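Local coordinates for protein putative transcriptional regulator MarR (Geobacillus stearothermophilus, PDB 2RDP) that probably binds DNA as a dimeric transcriptional regulator of the MarR family, through a winged helix-turn-helix domain in each subunit, at residues R32-N37 with I114-R119; V46-L51 with I100-K105; L76-E81 with V86-D91; L52-L57 with S63-L68; L57-L62 with S71-L76. One frame throughout, in Å; residues are numbered along the deposited sequence. Where two conformers were deposited one is given.

Contact 1 encloses all the others along the chain: it joins helix 10-35 to helix 104-124, and the DNA-binding domain lies in between. Contacts 2 to 5 sit close together in that domain, their centres 8 to 12 Å apart, whereas the centre of contact 1 is 17 to 24 Å from each of them. Contacts 4 and 5 share Leu57 and helix 59-66 and alternate along the chain; contact 3 follows, joining contact 5 at Leu76 on helix 70-82. Contact 2 then closes round all three, bringing strand 98-102 of the two-stranded wing against helix 42-54. The winged helix-turn-helix is packed as one unit, with contact 1 where helix 10-35 meets helix 104-124, beside the second subunit.

Contact 1. Residues R32-N37 with I114-R119; sequences REILTN and IEKRQR. With NA (sodium ion), chain B.
Ile34 and Lys116 each send a branch anti to the backbone N into the contact: CG2 in Ile34, and in Lys116 CG, with chi1 at 179°. These branches meet at 3.8 Å, Ile34 CG2 against Lys116 CG. On the other arm of the isoleucine, CG1 lies beside the backbone N and carries CD1 to 3.9 Å from Arg117 CG, the two side chains crossing at about a right angle. Ile34 thus rests on the aliphatic parts of two basic residues, and Val113 and Asp120 of helix 104-124 touch it too. With alanine in place of this isoleucine, the methylenes of Lys116 and Arg117 would probably lose their apolar partner and a gap would open between the helices. One residue on, Leu35 O binds the sodium ion at 2.6 Å, together with Tyr38 O and Ile40 O. Arg117 NE makes a salt bridge with Glu17 of the second subunit, so the residue divides its work: carbon packing within the chain, and charge pairing across the dimer.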
# COMPACT_ATOMS: atom_id res chain seq x y z
N ARG A 32 0.86 6.76 7.23
CA ARG A 32 1.36 8.16 7.09
C ARG A 32 1.05 9.04 8.30
O ARG A 32 1.90 9.80 8.75
CB ARG A 32 0.78 8.88 5.86
CG ARG A 32 1.07 8.31 4.47
CD ARG A 32 2.52 8.06 4.31
NE ARG A 32 3.00 8.42 2.97
CZ ARG A 32 3.57 7.58 2.11
NH1 ARG A 32 3.73 6.29 2.42
NH2 ARG A 32 3.97 8.06 0.94
N GLU A 33 -0.20 9.00 8.73
CA GLU A 33 -0.68 9.76 9.83
C GLU A 33 0.09 9.38 11.09
O GLU A 33 0.54 10.25 11.82
CB GLU A 33 -2.17 9.52 10.00
CG GLU A 33 -2.94 10.26 8.93
CD GLU A 33 -4.44 9.98 8.87
OE1 GLU A 33 -4.94 9.11 9.63
OE2 GLU A 33 -5.10 10.64 8.02
N ILE A 34 0.26 8.08 11.32
CA ILE A 34 1.00 7.59 12.47
C ILE A 34 2.44 8.11 12.44
O ILE A 34 2.98 8.49 13.45
CB ILE A 34 0.94 6.02 12.56
CG1 ILE A 34 -0.42 5.58 13.12
CG2 ILE A 34 2.10 5.43 13.37
CD1 ILE A 34 -0.73 4.11 12.83
N LEU A 35 3.07 8.11 11.27
CA LEU A 35 4.47 8.51 11.18
C LEU A 35 4.71 9.99 11.30
O LEU A 35 5.86 10.40 11.44
CB LEU A 35 5.12 8.00 9.92
CG LEU A 35 5.63 6.57 9.90
CD1 LEU A 35 6.22 6.42 8.49
CD2 LEU A 35 6.68 6.28 10.93
N THR A 36 3.65 10.80 11.25
CA THR A 36 3.83 12.22 11.52
C THR A 36 4.35 12.49 12.94
O THR A 36 4.92 13.53 13.18
CB THR A 36 2.56 13.08 11.25
OG1 THR A 36 1.48 12.67 12.09
CG2 THR A 36 2.15 13.00 9.80
N ASN A 37 4.16 11.57 13.88
CA ASN A 37 4.70 11.79 15.21
C ASN A 37 6.09 11.18 15.47
O ASN A 37 6.53 11.14 16.61
CB ASN A 37 3.70 11.33 16.28
CG ASN A 37 2.32 11.97 16.11
OD1 ASN A 37 2.17 13.20 16.09
ND2 ASN A 37 1.30 11.13 15.97
N ILE A 114 5.18 0.40 15.23
CA ILE A 114 4.44 -0.84 15.11
C ILE A 114 3.37 -1.03 16.19
O ILE A 114 2.27 -1.47 15.91
CB ILE A 114 5.39 -2.05 15.00
CG1 ILE A 114 5.94 -2.11 13.56
CG2 ILE A 114 4.64 -3.34 15.36
CD1 ILE A 114 7.11 -3.06 13.41
N GLU A 115 3.69 -0.64 17.42
CA GLU A 115 2.75 -0.74 18.53
C GLU A 115 1.54 0.20 18.33
O GLU A 115 0.39 -0.16 18.60
CB GLU A 115 3.47 -0.44 19.83
CG GLU A 115 2.55 -0.30 21.03
CD GLU A 115 3.31 -0.40 22.34
OE1 GLU A 115 4.58 -0.34 22.31
OE2 GLU A 115 2.66 -0.55 23.41
N LYS A 116 1.81 1.39 17.81
CA LYS A 116 0.78 2.35 17.47
C LYS A 116 -0.08 1.85 16.30
O LYS A 116 -1.29 2.06 16.30
CB LYS A 116 1.47 3.70 17.18
CG LYS A 116 0.55 4.83 16.77
CD LYS A 116 -0.25 5.47 17.92
CE LYS A 116 -1.65 5.96 17.45
NZ LYS A 116 -2.67 4.83 17.28
N ARG A 117 0.54 1.15 15.34
CA ARG A 117 -0.15 0.49 14.20
C ARG A 117 -1.07 -0.63 14.68
O ARG A 117 -2.19 -0.81 14.17
CB ARG A 117 0.85 -0.06 13.18
CG ARG A 117 1.53 1.00 12.29
CD ARG A 117 2.53 0.39 11.28
NE ARG A 117 1.81 -0.45 10.33
CZ ARG A 117 1.44 -0.09 9.10
NH1 ARG A 117 1.72 1.13 8.63
NH2 ARG A 117 0.76 -0.95 8.35
N GLN A 118 -0.59 -1.37 15.67
CA GLN A 118 -1.36 -2.41 16.33
C GLN A 118 -2.56 -1.87 17.10
O GLN A 118 -3.64 -2.42 17.00
CB GLN A 118 -0.46 -3.20 17.28
CG GLN A 118 0.44 -4.19 16.59
CD GLN A 118 1.49 -4.69 17.53
OE1 GLN A 118 1.55 -4.25 18.66
NE2 GLN A 118 2.34 -5.57 17.07
N ARG A 119 -2.35 -0.82 17.90
CA ARG A 119 -3.45 -0.15 18.60
C ARG A 119 -4.48 0.40 17.62
O ARG A 119 -5.66 0.19 17.83
CB ARG A 119 -2.93 0.96 19.52
CG ARG A 119 -2.51 0.42 20.85
CD ARG A 119 -2.09 1.49 21.85
NE ARG A 119 -0.66 1.74 21.72
CZ ARG A 119 -0.12 2.91 21.39
NH1 ARG A 119 -0.90 3.99 21.21
NH2 ARG A 119 1.20 3.02 21.27
NA NA B . 7.75 11.57 10.19

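Contact 2. Residues V46-L51 with I100-K105; sequences VALQWL and IRLLEK
Leu51 sets its forked end against Ile100: CD1 lies 3.8 Å from Ile100 CG2, while CD2 rests against the backbone carbonyl, 3.3 Å from Ile100 O. The two side chains pass at a slant. A turn earlier on the helix, the end of Leu48 reaches over to Leu102, CD2 to CD1 at 3.4 Å, tighter than usual for two methyls, and here the side chains cross nearly square. Residues 46-51 of helix 42-54 run at 85° to residues 100-102 of strand 98-102, the second strand of the wing in this winged helix-turn-helix domain, with the axes of these segments 8.5 Å apart. Leu102 keeps CG anti to the backbone N (chi1 -161°), which turns the side chain to the helix, so that CD1 meets Leu48, and its CB faces Leu51 CB at 4.2 Å. Val86 of the neighbouring strand touches Leu48, Leu51 and Ile100, and Ile110 of helix 104-124 packs on both Leu48 and Leu102.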
# COMPACT_ATOMS: atom_id res chain seq x y z
N VAL A 46 10.00 1.25 6.39
CA VAL A 46 10.13 -0.04 5.69
C VAL A 46 11.52 -0.66 5.90
O VAL A 46 11.63 -1.85 6.24
CB VAL A 46 9.81 0.11 4.19
CG1 VAL A 46 10.03 -1.20 3.45
CG2 VAL A 46 8.34 0.60 3.99
N ALA A 47 12.58 0.14 5.70
CA ALA A 47 13.94 -0.32 5.86
C ALA A 47 14.18 -0.88 7.27
O ALA A 47 14.68 -2.00 7.42
CB ALA A 47 14.93 0.81 5.54
N LEU A 48 13.82 -0.09 8.29
CA LEU A 48 13.98 -0.45 9.70
C LEU A 48 13.20 -1.70 10.11
O LEU A 48 13.73 -2.57 10.81
CB LEU A 48 13.61 0.72 10.60
CG LEU A 48 14.50 1.98 10.56
CD1 LEU A 48 13.84 3.12 11.31
CD2 LEU A 48 15.86 1.70 11.12
N GLN A 49 11.95 -1.79 9.69
CA GLN A 49 11.14 -2.97 9.91
C GLN A 49 11.77 -4.24 9.28
O GLN A 49 11.69 -5.30 9.87
CB GLN A 49 9.72 -2.69 9.41
CG GLN A 49 8.87 -3.93 9.08
CD GLN A 49 8.78 -4.28 7.57
OE1 GLN A 49 8.72 -3.38 6.71
NE2 GLN A 49 8.73 -5.60 7.26
N TRP A 50 12.40 -4.14 8.10
CA TRP A 50 13.10 -5.28 7.49
C TRP A 50 14.28 -5.73 8.34
O TRP A 50 14.51 -6.92 8.52
CB TRP A 50 13.57 -4.98 6.05
CG TRP A 50 12.52 -5.15 5.01
CD1 TRP A 50 12.03 -4.20 4.17
CD2 TRP A 50 11.80 -6.35 4.73
NE1 TRP A 50 11.05 -4.72 3.37
CE2 TRP A 50 10.88 -6.05 3.69
CE3 TRP A 50 11.83 -7.66 5.25
CZ2 TRP A 50 9.99 -7.01 3.16
CZ3 TRP A 50 10.96 -8.62 4.71
CH2 TRP A 50 10.06 -8.29 3.67
N LEU A 51 15.04 -4.78 8.86
CA LEU A 51 16.16 -5.08 9.74
C LEU A 51 15.71 -5.68 11.07
O LEU A 51 16.36 -6.59 11.60
CB LEU A 51 16.98 -3.81 9.99
CG LEU A 51 17.77 -3.26 8.79
CD1 LEU A 51 18.23 -1.85 9.10
CD2 LEU A 51 18.93 -4.16 8.46
N ILE A 100 24.05 -3.82 7.17
CA ILE A 100 23.38 -2.77 7.89
C ILE A 100 22.82 -3.41 9.15
O ILE A 100 22.18 -4.46 9.09
CB ILE A 100 22.22 -2.13 7.06
CG1 ILE A 100 22.67 -1.79 5.63
CG2 ILE A 100 21.66 -0.91 7.75
CD1 ILE A 100 24.09 -1.17 5.54
N ARG A 101 23.09 -2.78 10.29
CA ARG A 101 22.59 -3.26 11.57
C ARG A 101 21.75 -2.19 12.24
O ARG A 101 22.19 -1.04 12.40
CB ARG A 101 23.76 -3.61 12.48
CG ARG A 101 23.41 -3.65 13.94
CD ARG A 101 24.62 -4.06 14.76
NE ARG A 101 25.12 -5.35 14.29
CZ ARG A 101 26.25 -5.93 14.70
NH1 ARG A 101 27.02 -5.33 15.62
NH2 ARG A 101 26.61 -7.10 14.19
N LEU A 102 20.55 -2.59 12.65
CA LEU A 102 19.68 -1.79 13.47
C LEU A 102 20.34 -1.39 14.78
O LEU A 102 20.67 -2.25 15.61
CB LEU A 102 18.41 -2.60 13.76
CG LEU A 102 17.17 -1.84 14.24
CD1 LEU A 102 16.79 -0.74 13.24
CD2 LEU A 102 16.01 -2.83 14.50
N LEU A 103 20.54 -0.08 14.96
CA LEU A 103 20.94 0.46 16.26
C LEU A 103 19.75 0.62 17.24
O LEU A 103 18.59 0.68 16.83
CB LEU A 103 21.67 1.79 16.08
CG LEU A 103 22.99 1.67 15.32
CD1 LEU A 103 23.70 3.01 15.30
CD2 LEU A 103 23.85 0.60 15.96
N GLU A 104 20.06 0.73 18.53
CA GLU A 104 19.03 0.84 19.57
C GLU A 104 18.08 2.00 19.32
O GLU A 104 16.89 1.88 19.58
CB GLU A 104 19.66 0.98 20.96
CG GLU A 104 18.64 1.04 22.12
CD GLU A 104 19.31 1.28 23.46
OE1 GLU A 104 20.57 1.37 23.52
OE2 GLU A 104 18.59 1.36 24.49
N LYS A 105 18.61 3.13 18.84
CA LYS A 105 17.79 4.30 18.53
C LYS A 105 16.77 4.00 17.43
O LYS A 105 15.61 4.37 17.54
CB LYS A 105 18.68 5.50 18.14
CG LYS A 105 17.86 6.70 17.64
CD LYS A 105 18.83 7.86 17.16
CE LYS A 105 17.75 9.07 16.81
NZ LYS A 105 18.69 10.22 16.38

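Contact 3. Residues L76-E81 with V86-D91; sequences LVDRME and VARVRD
Glu81 and Val86 bring the backbones closest, CA to CA 4.9 Å, where helix 70-82 gives way to strand 86-90, the two local axes being 114° apart. This is the step from the recognition helix of a winged helix-turn-helix, as that helix is in MarR relatives, into the first strand of its wing. Glu81 CA directs a CA-H...O contact at Val86 O, and a water donates to both Glu81 O and Val86 O, tying the two backbones at the turn. Val86 CG2 fits in beside the helix, 4.0 Å from Met80 CB, with Val77 CG1 a little farther off. Farther along the strand, Arg88 reaches back to the helix, extended from CG to NE. Its NH2 makes hydrogen-bonded salt bridges to Asp78 OD1 (2.8 Å) and Glu81 OE1 (2.9 Å), with a weak hydrogen bond from NH1 to Asp78 OD1; the three residues form a salt-bridge network. The carboxylates are not coplanar with the guanidinium, their planes being turned 52° for Asp78 and 49° for Glu81. The arginine would probably help keep both acids ionised, and the two bonds on NH2 would limit rotation of the guanidinium. Glu81 OE1 lies in the guanidinium plane, yet Arg88 NH2 comes to it from above the carboxylate plane of Glu81; over one guanidinium face sits Val77 CG1, 3.8 Å from Arg88 CZ.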
# COMPACT_ATOMS: atom_id res chain seq x y z
N LEU A 76 19.37 5.93 1.14
CA LEU A 76 18.49 5.74 2.30
C LEU A 76 19.28 5.28 3.53
O LEU A 76 19.15 5.85 4.62
CB LEU A 76 17.39 4.75 1.92
CG LEU A 76 16.33 4.40 2.97
CD1 LEU A 76 15.40 5.56 3.20
CD2 LEU A 76 15.55 3.24 2.41
N VAL A 77 20.08 4.24 3.35
CA VAL A 77 20.95 3.74 4.39
C VAL A 77 21.89 4.86 4.87
O VAL A 77 21.98 5.10 6.06
CB VAL A 77 21.70 2.47 3.93
CG1 VAL A 77 22.80 2.06 4.94
CG2 VAL A 77 20.69 1.34 3.74
N ASP A 78 22.53 5.57 3.94
CA ASP A 78 23.34 6.75 4.28
C ASP A 78 22.61 7.75 5.20
O ASP A 78 23.20 8.16 6.20
CB ASP A 78 23.85 7.48 3.03
CG ASP A 78 24.91 6.68 2.24
OD1 ASP A 78 25.38 5.63 2.75
OD2 ASP A 78 25.27 7.12 1.10
N ARG A 79 21.36 8.15 4.88
CA ARG A 79 20.56 9.06 5.75
C ARG A 79 20.38 8.46 7.14
O ARG A 79 20.61 9.14 8.14
CB ARG A 79 19.15 9.38 5.18
CG ARG A 79 18.93 10.77 4.54
CD ARG A 79 18.40 11.86 5.50
NE ARG A 79 19.12 13.14 5.31
CZ ARG A 79 19.86 13.80 6.23
NH1 ARG A 79 20.47 14.94 5.91
NH2 ARG A 79 19.96 13.35 7.49
N MSE A 80 19.97 7.19 7.20
CA MSE A 80 19.70 6.56 8.48
C MSE A 80 20.93 6.38 9.32
O MSE A 80 20.87 6.50 10.54
CB MSE A 80 19.02 5.24 8.29
CG MSE A 80 17.66 5.38 7.66
SE MSE A 80 16.82 3.64 7.41
CE MSE A 80 17.93 2.84 6.04
N GLU A 81 22.05 6.08 8.68
CA GLU A 81 23.31 5.97 9.38
C GLU A 81 23.75 7.34 9.98
O GLU A 81 24.17 7.43 11.12
CB GLU A 81 24.38 5.38 8.45
CG GLU A 81 25.73 5.20 9.15
CD GLU A 81 26.84 4.61 8.29
OE1 GLU A 81 26.94 4.97 7.08
OE2 GLU A 81 27.63 3.81 8.86
N VAL A 86 20.95 3.31 12.21
CA VAL A 86 21.61 2.06 11.78
C VAL A 86 23.12 2.28 11.74
O VAL A 86 23.57 3.42 11.64
CB VAL A 86 21.12 1.54 10.34
CG1 VAL A 86 19.59 1.48 10.24
CG2 VAL A 86 21.69 2.37 9.21
N ALA A 87 23.88 1.20 11.80
CA ALA A 87 25.33 1.26 11.58
C ALA A 87 25.67 0.28 10.46
O ALA A 87 24.92 -0.66 10.20
CB ALA A 87 26.10 0.90 12.85
N ARG A 88 26.79 0.53 9.79
CA ARG A 88 27.36 -0.43 8.84
C ARG A 88 28.38 -1.31 9.55
O ARG A 88 29.23 -0.81 10.28
CB ARG A 88 28.02 0.32 7.70
CG ARG A 88 27.05 0.86 6.68
CD ARG A 88 27.81 1.61 5.62
NE ARG A 88 27.10 1.62 4.33
CZ ARG A 88 26.40 2.65 3.86
NH1 ARG A 88 25.82 2.56 2.67
NH2 ARG A 88 26.27 3.76 4.58
N VAL A 89 28.29 -2.62 9.37
CA VAL A 89 29.14 -3.55 10.10
C VAL A 89 29.70 -4.58 9.15
O VAL A 89 28.94 -5.37 8.58
CB VAL A 89 28.35 -4.30 11.23
CG1 VAL A 89 29.28 -5.28 11.98
CG2 VAL A 89 27.74 -3.33 12.22
N ARG A 90 31.01 -4.61 8.99
CA ARG A 90 31.62 -5.63 8.14
C ARG A 90 31.78 -6.96 8.85
O ARG A 90 31.87 -7.00 10.08
CB ARG A 90 32.94 -5.17 7.54
CG ARG A 90 34.00 -4.70 8.50
CD ARG A 90 35.29 -4.44 7.74
NE ARG A 90 35.02 -3.73 6.48
CZ ARG A 90 35.32 -2.46 6.25
NH1 ARG A 90 35.02 -1.92 5.08
NH2 ARG A 90 35.93 -1.72 7.19
N ASP A 91 31.80 -8.04 8.08
CA ASP A 91 32.15 -9.36 8.61
C ASP A 91 33.55 -9.37 9.20
O ASP A 91 34.45 -8.65 8.75
CB ASP A 91 32.07 -10.43 7.52
CG ASP A 91 30.79 -11.24 7.59
OD1 ASP A 91 30.38 -11.66 8.70
OD2 ASP A 91 30.20 -11.47 6.52
O HOH W 1 24.98 5.44 12.71

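Contact 4. Residues L52-L57 with S63-L68; sequences LEEGDL and SNKMYL
The link between helix 42-54 and helix 59-66, in the DNA-binding domain of this MarR-family protein, is bridged by a lysine reaching back from the second helix to Glu54 and Leu57. Lys65 runs out straight as far as CE and bends only at chi4 (-57°), which turns NZ to the side of the glutamate. Glu54 is itself folded at chi2 (-72°), which curls its carboxylate round to the same place. Lys65 NZ stands 4.0 Å from Glu54 OE1, a long salt bridge with no hydrogen bond in it. The methylene next to it is slightly nearer: Lys65 CE lies 3.8 Å from Glu54 OE1, and also 4.0 Å from Glu54 CG, so carbon packing accompanies what is probably a weak attraction. Farther back along the lysine, CD meets Leu57 CD1 at 4.2 Å, the leucine lying square across the lysine chain. A serine in place of Lys65 would probably leave Glu54 without this opposite charge and take the aliphatic cover from Leu57. Gly55, with its positive phi of 85°, ends the first helix and turns the chain toward Leu57. Trp50 of helix 42-54 packs alongside Lys65, while Leu57 pairs through its backbone with Ile100 of strand 98-102; the contact therefore spans helix 59-66, the end of helix 42-54 and the edge of the wing.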
# COMPACT_ATOMS: atom_id res chain seq x y z
N LEU A 52 14.62 -5.17 11.62
CA LEU A 52 14.04 -5.73 12.84
C LEU A 52 13.62 -7.19 12.59
O LEU A 52 13.96 -8.08 13.38
CB LEU A 52 12.84 -4.90 13.32
CG LEU A 52 12.13 -5.26 14.65
CD1 LEU A 52 12.99 -4.93 15.83
CD2 LEU A 52 10.76 -4.57 14.76
N GLU A 53 12.95 -7.42 11.47
CA GLU A 53 12.37 -8.72 11.17
C GLU A 53 13.37 -9.76 10.63
O GLU A 53 13.20 -10.96 10.87
CB GLU A 53 11.15 -8.54 10.26
CG GLU A 53 9.95 -7.92 11.01
CD GLU A 53 8.88 -7.38 10.08
OE1 GLU A 53 9.06 -7.51 8.85
OE2 GLU A 53 7.88 -6.82 10.58
N GLU A 54 14.41 -9.30 9.95
CA GLU A 54 15.41 -10.19 9.35
C GLU A 54 16.79 -10.21 9.97
O GLU A 54 17.56 -11.11 9.67
CB GLU A 54 15.55 -9.85 7.85
CG GLU A 54 14.25 -9.96 7.09
CD GLU A 54 13.82 -11.39 6.89
OE1 GLU A 54 14.63 -12.19 6.37
OE2 GLU A 54 12.67 -11.73 7.26
N GLY A 55 17.12 -9.23 10.81
CA GLY A 55 18.49 -9.05 11.33
C GLY A 55 19.37 -8.23 10.38
O GLY A 55 18.84 -7.59 9.47
N ASP A 56 20.69 -8.27 10.56
CA ASP A 56 21.63 -7.55 9.68
C ASP A 56 21.43 -7.90 8.20
O ASP A 56 21.29 -9.07 7.87
CB ASP A 56 23.07 -7.84 10.07
CG ASP A 56 23.43 -7.39 11.50
OD1 ASP A 56 24.61 -7.61 11.90
OD2 ASP A 56 22.54 -6.83 12.21
N LEU A 57 21.36 -6.90 7.33
CA LEU A 57 21.17 -7.10 5.88
C LEU A 57 22.21 -6.31 5.12
O LEU A 57 22.55 -5.22 5.54
CB LEU A 57 19.79 -6.63 5.41
CG LEU A 57 18.52 -7.33 5.94
CD1 LEU A 57 17.32 -6.65 5.38
CD2 LEU A 57 18.50 -8.83 5.60
N SER A 63 17.80 -3.93 -0.53
CA SER A 63 17.17 -3.38 -1.73
C SER A 63 16.29 -4.41 -2.44
O SER A 63 15.27 -4.04 -2.99
CB SER A 63 18.24 -2.80 -2.68
OG SER A 63 18.97 -3.87 -3.21
N ASN A 64 16.69 -5.68 -2.42
CA ASN A 64 15.84 -6.76 -2.98
C ASN A 64 14.52 -6.97 -2.24
O ASN A 64 13.51 -7.32 -2.87
CB ASN A 64 16.61 -8.09 -3.10
CG ASN A 64 17.57 -8.10 -4.29
OD1 ASN A 64 17.40 -7.33 -5.23
ND2 ASN A 64 18.58 -8.98 -4.25
N LYS A 65 14.55 -6.74 -0.92
CA LYS A 65 13.37 -6.77 -0.06
C LYS A 65 12.43 -5.62 -0.29
O LYS A 65 11.23 -5.76 -0.16
CB LYS A 65 13.78 -6.90 1.41
CG LYS A 65 14.15 -8.36 1.66
CD LYS A 65 14.53 -8.69 3.06
CE LYS A 65 14.93 -10.18 3.14
NZ LYS A 65 13.84 -11.10 2.65
N MSE A 66 12.97 -4.48 -0.69
CA MSE A 66 12.19 -3.25 -0.83
C MSE A 66 11.88 -2.94 -2.25
O MSE A 66 11.15 -1.97 -2.51
CB MSE A 66 12.98 -2.09 -0.24
CG MSE A 66 13.15 -2.20 1.23
SE MSE A 66 14.04 -0.65 1.99
CE MSE A 66 12.73 0.80 1.63
N TYR A 67 12.42 -3.76 -3.17
CA TYR A 67 12.22 -3.61 -4.60
C TYR A 67 12.77 -2.29 -5.14
O TYR A 67 12.18 -1.70 -6.04
CB TYR A 67 10.74 -3.80 -4.98
CG TYR A 67 10.25 -5.20 -4.64
CD1 TYR A 67 10.67 -6.31 -5.40
CD2 TYR A 67 9.38 -5.42 -3.56
CE1 TYR A 67 10.25 -7.59 -5.08
CE2 TYR A 67 8.96 -6.69 -3.24
CZ TYR A 67 9.40 -7.77 -3.99
OH TYR A 67 8.99 -9.05 -3.70
N LEU A 68 13.91 -1.85 -4.58
CA LEU A 68 14.58 -0.61 -5.00
C LEU A 68 15.85 -0.93 -5.75
O LEU A 68 16.39 -2.01 -5.54
CB LEU A 68 14.92 0.25 -3.77
CG LEU A 68 13.70 0.69 -2.95
CD1 LEU A 68 14.19 1.39 -1.70
CD2 LEU A 68 12.76 1.61 -3.81

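Contact 5. Residues L57-L62 with S71-L76; sequences LTVGEL and STTTDL
Val59 and Leu62 pack on Thr73 through carbon. Thr73 turns its methyl CG2 to these two residues, because CG2 stands anti to the backbone N (chi1 -49° for OG1). Thr73 CG2 lies 3.9 Å from Val59 CG1 and 4.0 Å from Leu62 CG, wedged between residues almost one turn apart. The valine and threonine side chains lie alongside each other, running in opposite senses, while Leu62 crosses Thr73 at a slant. Val59 CG1 also approaches a polar atom, Thr74 OG1, at 3.6 Å, and here the side chains cross about squarely. No hydrogen bond crosses between the two segments. Both threonine hydroxyls bond to carbonyls four residues back, Thr73 OG1 to Ala69 O just before the helix and Thr74 OG1 to Cys70 O. At the start of the other helix Thr58 and Glu61 form a capping box: Glu61 N donates to Thr58 OG1 at 3.0 Å, and Thr58 N donates to Glu61 OE2 at 3.0 Å in return, with an N-H...O angle of 165°. These reciprocal bonds satisfy two amides at the beginning of helix 59-66. Helices 59-66 and 70-82, joined by a short turn, are the helix-turn-helix of the MarR fold, and the second probably enters the DNA groove, as in relatives.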
# COMPACT_ATOMS: atom_id res chain seq x y z
N LEU A 57 21.36 -6.90 7.33
CA LEU A 57 21.17 -7.10 5.88
C LEU A 57 22.21 -6.31 5.12
O LEU A 57 22.55 -5.22 5.54
CB LEU A 57 19.79 -6.63 5.41
CG LEU A 57 18.52 -7.33 5.94
CD1 LEU A 57 17.32 -6.65 5.38
CD2 LEU A 57 18.50 -8.83 5.60
N THR A 58 22.72 -6.86 4.02
CA THR A 58 23.54 -6.06 3.13
C THR A 58 22.63 -5.08 2.40
O THR A 58 21.42 -5.23 2.43
CB THR A 58 24.33 -6.93 2.13
OG1 THR A 58 23.41 -7.54 1.22
CG2 THR A 58 25.14 -8.03 2.84
N VAL A 59 23.19 -4.07 1.75
CA VAL A 59 22.39 -3.13 0.97
C VAL A 59 21.75 -3.88 -0.20
O VAL A 59 20.63 -3.60 -0.59
CB VAL A 59 23.26 -1.93 0.45
CG1 VAL A 59 22.48 -1.09 -0.53
CG2 VAL A 59 23.76 -1.04 1.58
N GLY A 60 22.48 -4.82 -0.79
CA GLY A 60 21.90 -5.66 -1.80
C GLY A 60 20.68 -6.44 -1.30
O GLY A 60 19.67 -6.49 -1.98
N GLU A 61 20.77 -7.04 -0.12
CA GLU A 61 19.65 -7.80 0.43
C GLU A 61 18.49 -6.89 0.76
O GLU A 61 17.32 -7.21 0.51
CB GLU A 61 20.07 -8.54 1.68
CG GLU A 61 21.22 -9.45 1.44
CD GLU A 61 21.59 -10.26 2.66
OE1 GLU A 61 21.66 -11.50 2.50
OE2 GLU A 61 21.81 -9.67 3.75
N LEU A 62 18.80 -5.73 1.32
CA LEU A 62 17.78 -4.79 1.72
C LEU A 62 17.05 -4.27 0.50
O LEU A 62 15.83 -4.21 0.47
CB LEU A 62 18.40 -3.63 2.55
CG LEU A 62 17.45 -2.57 3.11
CD1 LEU A 62 16.37 -3.22 3.98
CD2 LEU A 62 18.20 -1.55 3.96
N SER A 71 21.37 2.12 -5.81
CA SER A 71 21.68 3.54 -5.60
C SER A 71 20.71 4.17 -4.61
O SER A 71 21.12 4.84 -3.67
CB SER A 71 21.66 4.30 -6.95
OG SER A 71 20.34 4.32 -7.49
N THR A 72 19.42 3.94 -4.83
CA THR A 72 18.33 4.39 -3.94
C THR A 72 18.47 3.85 -2.53
O THR A 72 18.30 4.60 -1.55
CB THR A 72 16.95 3.96 -4.49
OG1 THR A 72 16.90 4.23 -5.89
CG2 THR A 72 15.79 4.70 -3.79
N THR A 73 18.77 2.56 -2.41
CA THR A 73 18.87 1.97 -1.10
C THR A 73 20.09 2.48 -0.33
O THR A 73 20.05 2.60 0.87
CB THR A 73 18.91 0.45 -1.18
OG1 THR A 73 17.85 0.02 -2.03
CG2 THR A 73 18.76 -0.17 0.21
N THR A 74 21.16 2.81 -1.03
CA THR A 74 22.40 3.30 -0.43
C THR A 74 22.19 4.70 0.13
O THR A 74 22.67 4.99 1.19
CB THR A 74 23.56 3.27 -1.49
OG1 THR A 74 23.75 1.92 -1.95
CG2 THR A 74 24.88 3.84 -0.93
N ASP A 75 21.52 5.58 -0.63
CA ASP A 75 21.17 6.93 -0.15
C ASP A 75 20.31 6.87 1.11
O ASP A 75 20.47 7.66 2.02
CB ASP A 75 20.44 7.73 -1.22
CG ASP A 75 21.33 8.06 -2.45
OD1 ASP A 75 22.58 7.92 -2.40
OD2 ASP A 75 20.75 8.49 -3.49
N LEU A 76 19.37 5.93 1.14
CA LEU A 76 18.49 5.74 2.30
C LEU A 76 19.28 5.28 3.53
O LEU A 76 19.15 5.85 4.62
CB LEU A 76 17.39 4.75 1.92
CG LEU A 76 16.33 4.40 2.97
CD1 LEU A 76 15.40 5.56 3.20
CD2 LEU A 76 15.55 3.24 2.41